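Local coordinates for anti-sigma-E factor RseA (Escherichia coli, PDB 3M4W), which holds the extracytoplasmic-function sigma factor sigma-E inactive until regulated intramembrane proteolysis sets it free, the piece here being the periplasmic part, at residues 58-61 and 62-66. Numbering follows the deposited sequence.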
loop_
_atom_site.group_PDB
_atom_site.type_symbol
_atom_site.label_atom_id
_atom_site.label_comp_id
_atom_site.label_asym_id
_atom_site.label_seq_id
_atom_site.Cartn_x
_atom_site.Cartn_y
_atom_site.Cartn_z
ATOM N N GLN E 58 -0.290 19.885 16.266
ATOM C CA GLN E 58 -1.523 19.215 16.642
ATOM C C GLN E 58 -2.665 20.192 16.925
ATOM O O GLN E 58 -3.811 19.785 17.086
ATOM C CB GLN E 58 -1.291 18.300 17.844
ATOM C CG GLN E 58 -0.881 19.018 19.100
ATOM C CD GLN E 58 -1.152 18.194 20.335
ATOM O OE1 GLN E 58 -0.386 17.295 20.687
ATOM N NE2 GLN E 58 -2.263 18.488 20.999
ATOM N N ASP E 59 -2.361 21.481 16.989
ATOM C CA ASP E 59 -3.416 22.462 17.207
ATOM C C ASP E 59 -4.004 22.783 15.839
ATOM O O ASP E 59 -5.187 23.118 15.709
ATOM C CB ASP E 59 -2.867 23.735 17.835
ATOM C CG ASP E 59 -3.950 24.765 18.077
ATOM O OD1 ASP E 59 -4.897 24.473 18.838
ATOM O OD2 ASP E 59 -3.860 25.863 17.497
ATOM N N TYR E 60 -3.155 22.685 14.820
ATOM C CA TYR E 60 -3.567 22.911 13.438
ATOM C C TYR E 60 -4.559 21.803 13.080
ATOM O O TYR E 60 -5.595 22.053 12.468
ATOM C CB TYR E 60 -2.348 22.838 12.508
ATOM C CG TYR E 60 -2.670 22.477 11.071
ATOM C CD1 TYR E 60 -3.318 23.371 10.234
ATOM C CD2 TYR E 60 -2.343 21.226 10.561
ATOM C CE1 TYR E 60 -3.633 23.031 8.926
ATOM C CE2 TYR E 60 -2.657 20.873 9.251
ATOM C CZ TYR E 60 -3.301 21.776 8.441
ATOM O OH TYR E 60 -3.635 21.419 7.154
ATOM N N GLU E 61 -4.233 20.576 13.479
ATOM C CA GLU E 61 -5.084 19.436 13.187
ATOM C C GLU E 61 -6.417 19.581 13.913
ATOM O O GLU E 61 -7.475 19.443 13.302
ATOM C CB GLU E 61 -4.402 18.130 13.613
ATOM C CG GLU E 61 -3.205 17.704 12.754
ATOM C CD GLU E 61 -3.531 17.636 11.271
ATOM O OE1 GLU E 61 -4.677 17.283 10.920
ATOM O OE2 GLU E 61 -2.638 17.928 10.449
ATOM N N LEU E 62 -6.349 19.864 15.215
ATOM C CA LEU E 62 -7.534 20.041 16.058
ATOM C C LEU E 62 -8.471 21.039 15.391
ATOM O O LEU E 62 -9.677 20.828 15.329
ATOM C CB LEU E 62 -7.127 20.574 17.438
ATOM C CG LEU E 62 -7.865 20.146 18.719
ATOM C CD1 LEU E 62 -7.802 21.310 19.708
ATOM C CD2 LEU E 62 -9.325 19.780 18.450
ATOM N N GLN E 63 -7.888 22.120 14.880
ATOM C CA GLN E 63 -8.615 23.194 14.197
ATOM C C GLN E 63 -9.283 22.710 12.911
ATOM O O GLN E 63 -10.453 23.025 12.651
ATOM C CB GLN E 63 -7.648 24.323 13.841
ATOM C CG GLN E 63 -8.081 25.719 14.234
ATOM C CD GLN E 63 -7.390 26.203 15.494
ATOM O OE1 GLN E 63 -7.243 27.407 15.707
ATOM N NE2 GLN E 63 -6.965 25.266 16.342
ATOM N N ARG E 64 -8.529 21.965 12.100
ATOM C CA ARG E 64 -9.030 21.433 10.828
ATOM C C ARG E 64 -10.339 20.682 10.995
ATOM O O ARG E 64 -11.235 20.780 10.158
ATOM C CB ARG E 64 -8.020 20.465 10.201
ATOM C CG ARG E 64 -6.836 21.109 9.531
ATOM C CD ARG E 64 -6.355 20.236 8.380
ATOM N NE ARG E 64 -5.897 18.914 8.811
ATOM C CZ ARG E 64 -6.178 17.796 8.153
ATOM N NH1 ARG E 64 -6.914 17.860 7.051
ATOM N NH2 ARG E 64 -5.737 16.625 8.593
ATOM N N ARG E 65 -10.423 19.912 12.071
ATOM C CA ARG E 65 -11.598 19.102 12.361
ATOM C C ARG E 65 -12.711 19.890 13.063
ATOM O O ARG E 65 -13.896 19.587 12.897
ATOM C CB ARG E 65 -11.169 17.890 13.191
ATOM C CG ARG E 65 -10.102 17.060 12.489
ATOM C CD ARG E 65 -9.525 15.981 13.385
ATOM N NE ARG E 65 -8.752 14.982 12.639
ATOM C CZ ARG E 65 -7.637 15.232 11.954
ATOM N NH1 ARG E 65 -7.137 16.461 11.907
ATOM N NH2 ARG E 65 -7.015 14.244 11.316
ATOM N N LEU E 66 -12.339 20.902 13.837
ATOM C CA LEU E 66 -13.343 21.712 14.514
ATOM C C LEU E 66 -13.971 22.667 13.518
ATOM O O LEU E 66 -14.988 23.280 13.815
ATOM C CB LEU E 66 -12.730 22.537 15.646
ATOM C CG LEU E 66 -12.335 21.882 16.968
ATOM C CD1 LEU E 66 -11.801 22.966 17.884
ATOM C CD2 LEU E 66 -13.530 21.198 17.616
#
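Arg64 lies over Tyr60 and grips Glu61, four and three residues back on the same helix. CB of Arg64, 3.3 Å from the carbonyl O of Glu61, starts the chain beside the backbone. CG then rests over one face of the Tyr60 ring, offset toward its rim, in a CH-pi contact 4.0 Å from the centroid. CD continues across the ring and lies 3.2 Å from Tyr60 OH; a tyrosine suits this place because its broad face carries the methylenes while its hydroxyl bonds to the backbone of another protein's chain. A bend at chi3 (-62°) brings NE and NH2 side-on to a single atom, Glu61 OE1. Arg64 NH2 reaches the syn lone pair of Glu61 OE1 at 2.6 Å, whereas NE meets it from above the carboxylate plane. Glutamate is long enough for this: its chain starts beside the backbone N, and a bend at chi2 (-53°) swings the carboxylate over to Arg64 and Arg65, whose NH1 meets the anti lone pair of Glu61 OE1 at 2.8 Å. Three N-H groups thus fix one oxygen, and both guanidinium planes stand steeply to the carboxylate. With an alanine at Arg64, Glu61 OE1 would probably lose two of its three N-H donors here, the Tyr60 ring the methylenes over one face, and an acidic side chain of the other protein its mate. Beneath run regular i to i+4 bonds, such as Arg64 N to Tyr60 O at 3.0 Å. Glu61 OE2 and Arg64 NH2 also form salt bridges to the chain of another protein, consistent with this segment's place in the primary binding site for RseB. The contact occupies the last turns of helix 50-66, the sole helix modelled in this periplasmic piece, where Leu62 and Arg65 pack on Val28 of the loop carrying the DegS cleavage site.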